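Local coordinates for protein phosphonate monoester hydrolase (Ruegeria pomeroyi, PDB 4UPK) that is a hydrolase of the sulfatase family, in the alkaline phosphatase clan, folded as an alpha/beta protein round a large mixed sheet, at residues Q67-F72 against I373-G378; V344-G349 against H369-I374; I89-Y94 against H109-I114; I392-T397 against R413-F418. All coordinates share one frame; numbering follows the deposited sequence.

Overall arrangement
Strand 372-375 joins contacts 1 and 2, whose centres lie 13 Å apart: it pairs antiparallel with strand 70-76 on one edge and with strand 340-346 on the other, so that Ile373 pairs with Ser71 in contact 1 and with Val344 in contact 2. Phe72 N probably donates to Leu372 O, 3.0 Å away, continuing the pairing from one contact into the other. Contact 4 covers this part of the sheet, with Leu415 CD1 3.9 Å from Ile374 CD1 and Leu394 CD1 3.9 Å from Leu372 CD2. Contact 3 packs against contact 4, centres about 14 Å apart, and touches contact 2 through Ile89 and Asp347; its nearest atoms remain about 11 Å from contact 1.

Contact 1. Residues Q67-F72 against I373-G378; sequences QDAVSF and IIRAPG
The antiparallel pairing of Val70 with Ile374 belongs to the large mixed sheet of the sulfatase fold, where strand 70-76 runs beside strand 372-375. Two backbone bonds close this hydrogen-bonded pair: Val70 N donates to Ile374 O over 3.1 Å, and Ile374 N returns to Val70 O at 2.9 Å. The next pair, Ser71 with Ile373, is non-hydrogen-bonded and faces helix 60-67, whereas the Val70 and Ile374 side chains pack against Leu419 of helix 416-419. On that second face Phe72 reaches across with CE1, which meets Ile374 CD1 at 3.9 Å.

Where the strand gives way to the turn after helix 60-67, Ala69 CB sits between Ile373 CG2, 3.8 Å away, and Arg375 CB. Beyond it a salt bridge ties the turn to the strand. The Arg375 chain is extended from CG to NE, and NE donates to Asp68 OD2 at 3.0 Å. The bond is bent, and it meets the oxygen 61° out of the carboxylate plane; Tyr337 OH also bonds OD2. A water completes the bridge, donating to Asp68 OD1 at 2.7 Å and accepting from Arg375 NH2 at 3.2 Å.

Contact 2. Residues V344-G349 against H369-I374; sequences VTADHG and HTPLII
Thr345 turns OG1 anti to its backbone N (chi1 -164°), which carries the hydroxyl across to Pro371; Thr370 instead sets OG1 between its own N and carbonyl carbon (chi1 44°), leaving CG2 to lean on the chain opposite. Both threonines lie along the antiparallel pairing of strand 340-346 with strand 372-375, in the mixed sheet of the sulfatase fold.

The pairing is regular at Val344 and Ile373, where Val344 N donates to Ile373 O at 2.9 Å and Ile373 N to Val344 O at 2.8 Å, both nearly straight. Further on, Pro371 has no N-H to offer, and side chains and water take over. Thr345 OG1 donates to Pro371 O at 2.9 Å, in the plane of that carbonyl, while Thr345 CA brings a C-H to the same oxygen. Ala346 CB packs on Pro371 CD, 3.8 Å away, beside the methyl of Thr370.

Past the end of strand 340-346 the two chains stay close, and a water links them: it donates to Ala346 O and to Asp347 O, and lies 2.7 Å from Thr370 OG1. The side chains of Asp347 and His348 leave the backbone away from segment 369-374: ND1 of His348 donates to the anti lone pair of Asp347 OD2 at 2.7 Å, while Asp347 OD1 forms a salt bridge with Arg86 NE and His348 NE2 meets Gln43 NE2. On the side of this backbone turned to segment 369-374, Thr370 CG2 presses against it, 3.4 Å from His348 C.

Contact 3. Residues I89-Y94 against H109-I114; sequences ILTGQY and HDTPNI
Leu90 and Ile114 lay their side chains across each other at about a right angle, at the point where the C-terminal end of helix 82-91 meets the N-terminal end of helix 114-120. CD2 of Leu90 touches CG2 of Ile114 at 3.8 Å, and Met395, Ile398 and Leu399 of helix 394-402 also pack on Ile114. Beside this apolar crossing the backbones are joined directly: Ile114 N donates to Leu90 O over 2.9 Å, the donor lying nearly along the C=O axis. Thus a carbonyl of the last turn of one helix receives an N-H from the first turn of the next.

Asn113 is the N-cap of helix 114-120. Its CB stands 3.3 Å from Leu90 O, while its CG is folded between N and the carbonyl carbon (chi1 62°), which lets OD1 cap a backbone N just past the segment, while ND2 bonds Arg155 O.

On the other flank Thr91 and Thr111 meet methyl to methyl, obliquely, with CG2 to CG2 at 3.7 Å; their hydroxyls are turned to other partners, Ala87 O and Arg108 O respectively. Gln93, which follows Gly92 and its positive phi at the helix end, extends its chain beyond CG and crosses Thr111 obliquely, its NE2 touching the same methyl. The amide at its tip holds a water that ties the two segments together: the water accepts from Gln93 NE2 at 2.8 Å and donates to Thr91 O at 2.8 Å and to Pro112 O at 2.7 Å.

Contact 4. Residues I392-T397 against R413-F418; sequences IDLMPT and RSLRPF
The carboxylate of Asp393 presents one face to the backbone of Arg413 and to Leu415. Arg413 N donates to OD1 at 3.1 Å, nearly straight but 42° above the carboxylate plane; on the same side Arg413 O lies 3.4 Å from CG, and Leu415 CD2 lies 3.7 Å from OD2. At its oxygens the group is held further by Arg428, whose NH2 forms a salt bridge with OD1, and by Glu390 N at OD2. The other flat group, the Phe418 ring, turns an edge to Leu415 CA within its own segment and meets Trp427 edge-to-face.

Next to the carboxylate, Leu415 runs at about a right angle to the Asp393 side chain, resting on CB of Asp393 and reaching the tip of Leu394. The Pro396 ring adds a second apolar surface, with CG 3.7 Å from Arg413 C. Thr397 closes the far end: Leu415 N donates to its OG1 at 2.8 Å in an almost straight bond. With OG1 beside its own backbone N (chi1 -55°), the hydroxyl also points back to Asp393 O, although that separation is so short that its exact value is doubtful. Ser414 OG caps the start of helix 416-419 by accepting from Arg416 N, and Asp400 OD2 is its outside partner.

Two side chains, Asp393 of the 3-10 segment and Thr397 of helix 394-402, an acid and a hydroxyl, thus receive N-H groups of the 413-415 backbone. The neighbouring Arg428 would probably favour the charged form of Asp393, and the contact holds segment 413-418 by its main chain.

Contact 1. Residues Q67-F72 against I373-G378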
loop_
_atom_site.group_PDB
_atom_site.type_symbol
_atom_site.label_atom_id
_atom_site.label_comp_id
_atom_site.label_asym_id
_atom_site.label_seq_id
_atom_site.Cartn_x
_atom_site.Cartn_y
_atom_site.Cartn_z
ATOM N N GLN A 67 -11.084 -41.206 -19.694
ATOM C CA GLN A 67 -11.252 -41.844 -21.003
ATOM C C GLN A 67 -11.446 -40.813 -22.136
ATOM O O GLN A 67 -11.073 -41.081 -23.278
ATOM C CB GLN A 67 -12.427 -42.840 -20.956
ATOM C CG GLN A 67 -12.080 -44.247 -21.435
ATOM C CD GLN A 67 -10.968 -44.874 -20.632
ATOM O OE1 GLN A 67 -11.153 -45.248 -19.472
ATOM N NE2 GLN A 67 -9.782 -44.976 -21.229
ATOM N N ASP A 68 -11.999 -39.635 -21.804
ATOM C CA ASP A 68 -12.238 -38.554 -22.748
ATOM C C ASP A 68 -11.222 -37.403 -22.577
ATOM O O ASP A 68 -11.425 -36.308 -23.110
ATOM C CB ASP A 68 -13.694 -38.062 -22.584
ATOM C CG ASP A 68 -14.200 -37.184 -23.706
ATOM O OD1 ASP A 68 -13.946 -37.518 -24.886
ATOM O OD2 ASP A 68 -14.845 -36.154 -23.404
ATOM N N ALA A 69 -10.117 -37.651 -21.856
ATOM C CA ALA A 69 -9.121 -36.613 -21.554
ATOM C C ALA A 69 -7.704 -37.129 -21.354
ATOM O O ALA A 69 -7.385 -38.244 -21.763
ATOM C CB ALA A 69 -9.565 -35.824 -20.322
ATOM N N VAL A 70 -6.849 -36.295 -20.718
ATOM C CA VAL A 70 -5.449 -36.594 -20.418
ATOM C C VAL A 70 -5.256 -36.889 -18.893
ATOM O O VAL A 70 -5.603 -36.060 -18.039
ATOM C CB VAL A 70 -4.514 -35.465 -20.941
ATOM C CG1 VAL A 70 -3.045 -35.834 -20.761
ATOM C CG2 VAL A 70 -4.806 -35.122 -22.404
ATOM N N SER A 71 -4.705 -38.079 -18.585
ATOM C CA SER A 71 -4.410 -38.546 -17.230
ATOM C C SER A 71 -2.905 -38.481 -16.973
ATOM O O SER A 71 -2.122 -38.915 -17.813
ATOM C CB SER A 71 -4.892 -39.982 -17.034
ATOM O OG SER A 71 -6.289 -40.080 -17.249
ATOM N N PHE A 72 -2.514 -37.945 -15.802
ATOM C CA PHE A 72 -1.130 -37.774 -15.380
ATOM C C PHE A 72 -0.856 -38.774 -14.261
ATOM O O PHE A 72 -1.352 -38.615 -13.136
ATOM C CB PHE A 72 -0.875 -36.305 -14.964
ATOM C CG PHE A 72 -1.019 -35.312 -16.103
ATOM C CD1 PHE A 72 -2.275 -34.856 -16.503
ATOM C CD2 PHE A 72 0.097 -34.841 -16.781
ATOM C CE1 PHE A 72 -2.407 -33.946 -17.556
ATOM C CE2 PHE A 72 -0.037 -33.936 -17.846
ATOM C CZ PHE A 72 -1.288 -33.491 -18.224
ATOM N N ILE A 373 -6.476 -35.183 -13.971
ATOM C CA ILE A 373 -7.163 -35.323 -15.246
ATOM C C ILE A 373 -7.340 -33.925 -15.773
ATOM O O ILE A 373 -7.842 -33.044 -15.063
ATOM C CB ILE A 373 -8.536 -36.089 -15.191
ATOM C CG1 ILE A 373 -8.444 -37.450 -14.427
ATOM C CG2 ILE A 373 -9.111 -36.289 -16.612
ATOM C CD1 ILE A 373 -9.797 -37.995 -13.876
ATOM N N ILE A 374 -6.914 -33.710 -17.022
ATOM C CA ILE A 374 -7.081 -32.428 -17.665
ATOM C C ILE A 374 -7.765 -32.619 -19.005
ATOM O O ILE A 374 -7.270 -33.354 -19.861
ATOM C CB ILE A 374 -5.768 -31.583 -17.762
ATOM C CG1 ILE A 374 -5.163 -31.303 -16.346
ATOM C CG2 ILE A 374 -6.015 -30.275 -18.559
ATOM C CD1 ILE A 374 -3.789 -30.530 -16.322
ATOM N N ARG A 375 -8.915 -31.957 -19.178
ATOM C CA ARG A 375 -9.612 -31.951 -20.446
ATOM C C ARG A 375 -9.604 -30.536 -20.977
ATOM O O ARG A 375 -9.978 -29.593 -20.280
ATOM C CB ARG A 375 -11.056 -32.466 -20.350
ATOM C CG ARG A 375 -11.523 -32.944 -21.718
ATOM C CD ARG A 375 -12.995 -33.223 -21.794
ATOM N NE ARG A 375 -13.396 -33.577 -23.160
ATOM C CZ ARG A 375 -13.656 -32.703 -24.132
ATOM N NH1 ARG A 375 -13.540 -31.398 -23.911
ATOM N NH2 ARG A 375 -14.008 -33.129 -25.336
ATOM N N ALA A 376 -9.174 -30.395 -22.218
ATOM C CA ALA A 376 -9.143 -29.118 -22.896
ATOM C C ALA A 376 -9.651 -29.344 -24.306
ATOM O O ALA A 376 -9.344 -30.394 -24.880
ATOM C CB ALA A 376 -7.713 -28.587 -22.933
ATOM N N PRO A 377 -10.419 -28.401 -24.901
ATOM C CA PRO A 377 -10.826 -28.581 -26.316
ATOM C C PRO A 377 -9.611 -28.850 -27.211
ATOM O O PRO A 377 -8.617 -28.123 -27.140
ATOM C CB PRO A 377 -11.503 -27.245 -26.680
ATOM C CG PRO A 377 -11.168 -26.296 -25.577
ATOM C CD PRO A 377 -10.903 -27.115 -24.352
ATOM N N GLY A 378 -9.676 -29.937 -27.974
ATOM C CA GLY A 378 -8.605 -30.366 -28.870
ATOM C C GLY A 378 -7.525 -31.247 -28.259
ATOM O O GLY A 378 -6.506 -31.504 -28.916
HETATM O O HOH W 1 -12.993 -35.816 -26.807
#

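Contact 2. Residues V344-G349 against H369-I374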
loop_
_atom_site.group_PDB
_atom_site.type_symbol
_atom_site.label_atom_id
_atom_site.label_comp_id
_atom_site.label_asym_id
_atom_site.label_seq_id
_atom_site.Cartn_x
_atom_site.Cartn_y
_atom_site.Cartn_z
ATOM N N VAL A 344 -9.110 -31.682 -12.888
ATOM C CA VAL A 344 -9.518 -32.492 -11.745
ATOM C C VAL A 344 -8.260 -33.085 -11.121
ATOM O O VAL A 344 -7.460 -33.731 -11.808
ATOM C CB VAL A 344 -10.614 -33.560 -12.040
ATOM C CG1 VAL A 344 -11.062 -34.263 -10.750
ATOM C CG2 VAL A 344 -11.818 -32.934 -12.737
ATOM N N THR A 345 -8.094 -32.853 -9.813
ATOM C CA THR A 345 -6.965 -33.350 -9.043
ATOM C C THR A 345 -7.356 -33.528 -7.560
ATOM O O THR A 345 -8.476 -33.218 -7.166
ATOM C CB THR A 345 -5.752 -32.353 -9.208
ATOM O OG1 THR A 345 -4.545 -32.988 -8.771
ATOM C CG2 THR A 345 -5.961 -31.011 -8.487
ATOM N N ALA A 346 -6.400 -34.005 -6.749
ATOM C CA ALA A 346 -6.467 -34.048 -5.297
ATOM C C ALA A 346 -5.303 -33.185 -4.804
ATOM O O ALA A 346 -4.288 -33.077 -5.496
ATOM C CB ALA A 346 -6.354 -35.467 -4.771
ATOM N N ASP A 347 -5.465 -32.541 -3.643
ATOM C CA ASP A 347 -4.453 -31.681 -3.029
ATOM C C ASP A 347 -3.233 -32.476 -2.504
ATOM O O ASP A 347 -2.092 -32.079 -2.713
ATOM C CB ASP A 347 -5.108 -30.868 -1.911
ATOM C CG ASP A 347 -4.191 -29.859 -1.295
ATOM O OD1 ASP A 347 -4.110 -28.740 -1.824
ATOM O OD2 ASP A 347 -3.570 -30.181 -0.272
ATOM N N HIS A 348 -3.496 -33.595 -1.846
ATOM C CA HIS A 348 -2.540 -34.519 -1.238
ATOM C C HIS A 348 -3.231 -35.887 -1.152
ATOM O O HIS A 348 -4.406 -36.030 -1.491
ATOM C CB HIS A 348 -2.133 -34.048 0.197
ATOM C CG HIS A 348 -3.314 -33.734 1.070
ATOM N ND1 HIS A 348 -3.796 -32.448 1.181
ATOM C CD2 HIS A 348 -4.140 -34.567 1.743
ATOM C CE1 HIS A 348 -4.903 -32.535 1.901
ATOM N NE2 HIS A 348 -5.133 -33.787 2.287
ATOM N N GLY A 349 -2.467 -36.868 -0.683
ATOM C CA GLY A 349 -2.912 -38.225 -0.471
ATOM C C GLY A 349 -3.271 -38.506 0.975
ATOM O O GLY A 349 -3.507 -37.598 1.777
ATOM N N HIS A 369 1.269 -38.700 -3.889
ATOM C CA HIS A 369 0.795 -39.190 -5.190
ATOM C C HIS A 369 -0.729 -38.919 -5.338
ATOM O O HIS A 369 -1.555 -39.423 -4.565
ATOM C CB HIS A 369 1.135 -40.681 -5.387
ATOM C CG HIS A 369 1.112 -41.127 -6.818
ATOM N ND1 HIS A 369 1.239 -42.462 -7.159
ATOM C CD2 HIS A 369 0.991 -40.401 -7.954
ATOM C CE1 HIS A 369 1.201 -42.503 -8.480
ATOM N NE2 HIS A 369 1.046 -41.287 -9.001
ATOM N N THR A 370 -1.073 -38.036 -6.273
ATOM C CA THR A 370 -2.455 -37.590 -6.476
ATOM C C THR A 370 -2.937 -37.747 -7.908
ATOM O O THR A 370 -2.139 -37.623 -8.837
ATOM C CB THR A 370 -2.647 -36.159 -5.958
ATOM O OG1 THR A 370 -1.547 -35.346 -6.367
ATOM C CG2 THR A 370 -2.747 -36.110 -4.476
ATOM N N PRO A 371 -4.249 -38.028 -8.109
ATOM C CA PRO A 371 -4.751 -38.131 -9.479
ATOM C C PRO A 371 -4.817 -36.752 -10.145
ATOM O O PRO A 371 -4.949 -35.737 -9.463
ATOM C CB PRO A 371 -6.142 -38.747 -9.303
ATOM C CG PRO A 371 -6.586 -38.300 -7.933
ATOM C CD PRO A 371 -5.327 -38.221 -7.111
ATOM N N LEU A 372 -4.686 -36.723 -11.482
ATOM C CA LEU A 372 -4.751 -35.521 -12.287
ATOM C C LEU A 372 -5.335 -35.823 -13.665
ATOM O O LEU A 372 -4.778 -36.625 -14.418
ATOM C CB LEU A 372 -3.395 -34.757 -12.396
ATOM C CG LEU A 372 -3.399 -33.498 -13.298
ATOM C CD1 LEU A 372 -4.344 -32.420 -12.787
ATOM C CD2 LEU A 372 -2.034 -32.925 -13.437
ATOM N N ILE A 373 -6.476 -35.183 -13.971
ATOM C CA ILE A 373 -7.163 -35.323 -15.246
ATOM C C ILE A 373 -7.340 -33.925 -15.773
ATOM O O ILE A 373 -7.842 -33.044 -15.063
ATOM C CB ILE A 373 -8.536 -36.089 -15.191
ATOM C CG1 ILE A 373 -8.444 -37.450 -14.427
ATOM C CG2 ILE A 373 -9.111 -36.289 -16.612
ATOM C CD1 ILE A 373 -9.797 -37.995 -13.876
ATOM N N ILE A 374 -6.914 -33.710 -17.022
ATOM C CA ILE A 374 -7.081 -32.428 -17.665
ATOM C C ILE A 374 -7.765 -32.619 -19.005
ATOM O O ILE A 374 -7.270 -33.354 -19.861
ATOM C CB ILE A 374 -5.768 -31.583 -17.762
ATOM C CG1 ILE A 374 -5.163 -31.303 -16.346
ATOM C CG2 ILE A 374 -6.015 -30.275 -18.559
ATOM C CD1 ILE A 374 -3.789 -30.530 -16.322
HETATM O O HOH W 2 -1.261 -32.777 -5.459
#

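Contact 3. Residues I89-Y94 against H109-I114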
loop_
_atom_site.group_PDB
_atom_site.type_symbol
_atom_site.label_atom_id
_atom_site.label_comp_id
_atom_site.label_asym_id
_atom_site.label_seq_id
_atom_site.Cartn_x
_atom_site.Cartn_y
_atom_site.Cartn_z
ATOM N N ILE A 89 -0.451 -25.169 -4.879
ATOM C CA ILE A 89 -1.362 -25.367 -6.016
ATOM C C ILE A 89 -1.894 -24.023 -6.525
ATOM O O ILE A 89 -1.885 -23.763 -7.742
ATOM C CB ILE A 89 -2.497 -26.363 -5.624
ATOM C CG1 ILE A 89 -1.925 -27.793 -5.529
ATOM C CG2 ILE A 89 -3.707 -26.306 -6.591
ATOM C CD1 ILE A 89 -2.829 -28.894 -4.757
ATOM N N LEU A 90 -2.359 -23.176 -5.582
ATOM C CA LEU A 90 -2.931 -21.881 -5.920
ATOM C C LEU A 90 -1.931 -20.791 -6.273
ATOM O O LEU A 90 -2.326 -19.828 -6.927
ATOM C CB LEU A 90 -3.930 -21.404 -4.856
ATOM C CG LEU A 90 -5.134 -22.311 -4.553
ATOM C CD1 LEU A 90 -5.876 -21.838 -3.320
ATOM C CD2 LEU A 90 -6.052 -22.472 -5.755
ATOM N N THR A 91 -0.653 -20.926 -5.865
ATOM C CA THR A 91 0.406 -19.936 -6.184
ATOM C C THR A 91 1.376 -20.422 -7.261
ATOM O O THR A 91 2.073 -19.595 -7.846
ATOM C CB THR A 91 1.216 -19.487 -4.947
ATOM O OG1 THR A 91 1.984 -20.585 -4.442
ATOM C CG2 THR A 91 0.359 -18.840 -3.857
ATOM N N GLY A 92 1.445 -21.735 -7.496
ATOM C CA GLY A 92 2.372 -22.297 -8.477
ATOM C C GLY A 92 3.824 -22.298 -8.018
ATOM O O GLY A 92 4.735 -22.492 -8.833
ATOM N N GLN A 93 4.051 -22.121 -6.693
ATOM C CA GLN A 93 5.386 -22.066 -6.080
ATOM C C GLN A 93 5.616 -23.202 -5.097
ATOM O O GLN A 93 4.677 -23.669 -4.458
ATOM C CB GLN A 93 5.575 -20.749 -5.292
ATOM C CG GLN A 93 5.355 -19.468 -6.067
ATOM C CD GLN A 93 5.601 -18.241 -5.223
ATOM O OE1 GLN A 93 6.282 -18.267 -4.200
ATOM N NE2 GLN A 93 5.104 -17.114 -5.671
ATOM N N TYR A 94 6.882 -23.579 -4.910
ATOM C CA TYR A 94 7.294 -24.550 -3.902
ATOM C C TYR A 94 7.105 -23.871 -2.521
ATOM O O TYR A 94 7.151 -22.650 -2.441
ATOM C CB TYR A 94 8.778 -24.926 -4.091
ATOM C CG TYR A 94 9.053 -25.769 -5.319
ATOM C CD1 TYR A 94 8.630 -27.093 -5.390
ATOM C CD2 TYR A 94 9.832 -25.278 -6.366
ATOM C CE1 TYR A 94 8.923 -27.887 -6.497
ATOM C CE2 TYR A 94 10.104 -26.052 -7.492
ATOM C CZ TYR A 94 9.652 -27.358 -7.554
ATOM O OH TYR A 94 9.901 -28.106 -8.682
ATOM N N HIS A 109 0.819 -11.194 1.448
ATOM C CA HIS A 109 -0.351 -10.629 0.773
ATOM C C HIS A 109 -0.152 -10.361 -0.718
ATOM O O HIS A 109 -1.098 -10.510 -1.493
ATOM C CB HIS A 109 -0.849 -9.369 1.477
ATOM C CG HIS A 109 -2.302 -9.102 1.221
ATOM N ND1 HIS A 109 -3.283 -10.016 1.589
ATOM C CD2 HIS A 109 -2.901 -8.021 0.665
ATOM C CE1 HIS A 109 -4.434 -9.475 1.225
ATOM N NE2 HIS A 109 -4.259 -8.269 0.680
ATOM N N ASP A 110 1.069 -9.973 -1.113
ATOM C CA ASP A 110 1.410 -9.646 -2.494
ATOM C C ASP A 110 1.850 -10.861 -3.349
ATOM O O ASP A 110 2.328 -10.672 -4.472
ATOM C CB ASP A 110 2.427 -8.489 -2.529
ATOM C CG ASP A 110 3.751 -8.733 -1.821
ATOM O OD1 ASP A 110 3.895 -9.788 -1.152
ATOM O OD2 ASP A 110 4.650 -7.886 -1.948
ATOM N N THR A 111 1.643 -12.096 -2.839
ATOM C CA THR A 111 1.979 -13.324 -3.563
ATOM C C THR A 111 1.002 -13.529 -4.724
ATOM O O THR A 111 -0.194 -13.680 -4.480
ATOM C CB THR A 111 2.030 -14.559 -2.626
ATOM O OG1 THR A 111 2.945 -14.293 -1.569
ATOM C CG2 THR A 111 2.472 -15.822 -3.343
ATOM N N PRO A 112 1.483 -13.546 -5.985
ATOM C CA PRO A 112 0.572 -13.784 -7.103
ATOM C C PRO A 112 -0.055 -15.177 -7.018
ATOM O O PRO A 112 0.606 -16.138 -6.640
ATOM C CB PRO A 112 1.481 -13.637 -8.333
ATOM C CG PRO A 112 2.671 -12.911 -7.858
ATOM C CD PRO A 112 2.865 -13.377 -6.460
ATOM N N ASN A 113 -1.354 -15.270 -7.280
ATOM C CA ASN A 113 -2.059 -16.545 -7.218
ATOM C C ASN A 113 -2.941 -16.704 -8.448
ATOM O O ASN A 113 -3.040 -15.763 -9.243
ATOM C CB ASN A 113 -2.825 -16.719 -5.891
ATOM C CG ASN A 113 -3.914 -15.700 -5.611
ATOM O OD1 ASN A 113 -4.891 -15.564 -6.347
ATOM N ND2 ASN A 113 -3.829 -15.037 -4.473
ATOM N N ILE A 114 -3.558 -17.894 -8.631
ATOM C CA ILE A 114 -4.437 -18.174 -9.774
ATOM C C ILE A 114 -5.608 -17.169 -9.884
ATOM O O ILE A 114 -5.913 -16.747 -10.986
ATOM C CB ILE A 114 -4.869 -19.681 -9.858
ATOM C CG1 ILE A 114 -5.529 -20.051 -11.221
ATOM C CG2 ILE A 114 -5.741 -20.122 -8.674
ATOM C CD1 ILE A 114 -4.589 -20.041 -12.433
HETATM O O HOH W 3 3.009 -16.956 -7.501
#

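Contact 4. Residues I392-T397 against R413-F418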
loop_
_atom_site.group_PDB
_atom_site.type_symbol
_atom_site.label_atom_id
_atom_site.label_comp_id
_atom_site.label_asym_id
_atom_site.label_seq_id
_atom_site.Cartn_x
_atom_site.Cartn_y
_atom_site.Cartn_z
ATOM N N ILE A 392 2.357 -27.706 -8.562
ATOM C CA ILE A 392 2.687 -26.331 -8.942
ATOM C C ILE A 392 2.543 -26.070 -10.447
ATOM O O ILE A 392 2.562 -24.920 -10.864
ATOM C CB ILE A 392 4.090 -25.947 -8.405
ATOM C CG1 ILE A 392 5.194 -26.884 -8.965
ATOM C CG2 ILE A 392 4.075 -25.899 -6.877
ATOM C CD1 ILE A 392 6.596 -26.345 -8.852
ATOM N N ASP A 393 2.374 -27.142 -11.253
ATOM C CA ASP A 393 2.194 -27.080 -12.707
ATOM C C ASP A 393 0.758 -26.734 -13.125
ATOM O O ASP A 393 0.510 -26.475 -14.299
ATOM C CB ASP A 393 2.593 -28.425 -13.346
ATOM C CG ASP A 393 4.036 -28.846 -13.167
ATOM O OD1 ASP A 393 4.884 -27.970 -12.819
ATOM O OD2 ASP A 393 4.329 -30.038 -13.378
ATOM N N LEU A 394 -0.186 -26.723 -12.175
ATOM C CA LEU A 394 -1.592 -26.469 -12.489
ATOM C C LEU A 394 -1.904 -25.001 -12.802
ATOM O O LEU A 394 -2.465 -24.717 -13.862
ATOM C CB LEU A 394 -2.496 -27.068 -11.404
ATOM C CG LEU A 394 -2.930 -28.536 -11.569
ATOM C CD1 LEU A 394 -1.760 -29.489 -11.675
ATOM C CD2 LEU A 394 -3.761 -28.965 -10.391
ATOM N N MET A 395 -1.499 -24.069 -11.914
ATOM C CA MET A 395 -1.679 -22.626 -12.112
ATOM C C MET A 395 -1.104 -22.177 -13.489
ATOM O O MET A 395 -1.860 -21.575 -14.251
ATOM C CB MET A 395 -1.108 -21.789 -10.923
ATOM C CG MET A 395 -0.696 -20.375 -11.313
ATOM S SD MET A 395 -0.448 -19.332 -9.891
ATOM C CE MET A 395 -0.333 -17.728 -10.647
ATOM N N PRO A 396 0.178 -22.487 -13.854
ATOM C CA PRO A 396 0.686 -22.053 -15.168
ATOM C C PRO A 396 -0.029 -22.670 -16.370
ATOM O O PRO A 396 -0.093 -22.027 -17.416
ATOM C CB PRO A 396 2.181 -22.408 -15.113
ATOM C CG PRO A 396 2.272 -23.489 -14.119
ATOM C CD PRO A 396 1.241 -23.170 -13.082
ATOM N N THR A 397 -0.614 -23.876 -16.222
ATOM C CA THR A 397 -1.380 -24.530 -17.284
ATOM C C THR A 397 -2.650 -23.703 -17.614
ATOM O O THR A 397 -2.938 -23.449 -18.788
ATOM C CB THR A 397 -1.701 -25.966 -16.897
ATOM O OG1 THR A 397 -0.497 -26.657 -16.571
ATOM C CG2 THR A 397 -2.446 -26.724 -17.999
ATOM N N ARG A 413 5.575 -25.344 -14.254
ATOM C CA ARG A 413 5.605 -25.222 -15.701
ATOM C C ARG A 413 4.301 -25.752 -16.302
ATOM O O ARG A 413 3.756 -26.755 -15.834
ATOM C CB ARG A 413 6.812 -25.980 -16.277
ATOM C CG ARG A 413 8.160 -25.338 -15.936
ATOM C CD ARG A 413 9.334 -26.098 -16.521
ATOM N NE ARG A 413 9.296 -26.169 -17.985
ATOM C CZ ARG A 413 10.139 -26.891 -18.718
ATOM N NH1 ARG A 413 11.108 -27.583 -18.137
ATOM N NH2 ARG A 413 10.014 -26.932 -20.034
ATOM N N SER A 414 3.806 -25.064 -17.334
ATOM C CA SER A 414 2.584 -25.425 -18.050
ATOM C C SER A 414 2.611 -26.869 -18.570
ATOM O O SER A 414 3.600 -27.309 -19.168
ATOM C CB SER A 414 2.343 -24.456 -19.202
ATOM O OG SER A 414 1.150 -24.759 -19.904
ATOM N N LEU A 415 1.508 -27.594 -18.340
ATOM C CA LEU A 415 1.317 -28.968 -18.789
ATOM C C LEU A 415 0.689 -29.020 -20.175
ATOM O O LEU A 415 0.424 -30.114 -20.680
ATOM C CB LEU A 415 0.438 -29.735 -17.790
ATOM C CG LEU A 415 0.997 -29.942 -16.389
ATOM C CD1 LEU A 415 0.011 -30.711 -15.542
ATOM C CD2 LEU A 415 2.337 -30.657 -16.415
ATOM N N ARG A 416 0.445 -27.843 -20.789
ATOM C CA ARG A 416 -0.158 -27.710 -22.112
ATOM C C ARG A 416 0.504 -28.559 -23.211
ATOM O O ARG A 416 -0.256 -29.241 -23.900
ATOM C CB ARG A 416 -0.334 -26.242 -22.519
ATOM C CG ARG A 416 -1.577 -26.006 -23.349
ATOM C CD ARG A 416 -1.731 -24.551 -23.667
ATOM N NE ARG A 416 -2.710 -24.340 -24.725
ATOM C CZ ARG A 416 -3.014 -23.150 -25.227
ATOM N NH1 ARG A 416 -2.424 -22.053 -24.758
ATOM N NH2 ARG A 416 -3.915 -23.041 -26.194
ATOM N N PRO A 417 1.864 -28.638 -23.367
ATOM C CA PRO A 417 2.439 -29.535 -24.414
ATOM C C PRO A 417 1.955 -30.998 -24.358
ATOM O O PRO A 417 1.695 -31.591 -25.405
ATOM C CB PRO A 417 3.959 -29.442 -24.175
ATOM C CG PRO A 417 4.145 -28.126 -23.533
ATOM C CD PRO A 417 2.944 -27.919 -22.652
ATOM N N PHE A 418 1.797 -31.550 -23.138
ATOM C CA PHE A 418 1.287 -32.901 -22.849
ATOM C C PHE A 418 -0.148 -33.160 -23.319
ATOM O O PHE A 418 -0.494 -34.318 -23.573
ATOM C CB PHE A 418 1.353 -33.185 -21.333
ATOM C CG PHE A 418 2.747 -33.199 -20.756
ATOM C CD1 PHE A 418 3.573 -34.311 -20.911
ATOM C CD2 PHE A 418 3.218 -32.125 -20.016
ATOM C CE1 PHE A 418 4.839 -34.347 -20.331
ATOM C CE2 PHE A 418 4.481 -32.163 -19.438
ATOM C CZ PHE A 418 5.292 -33.265 -19.612
#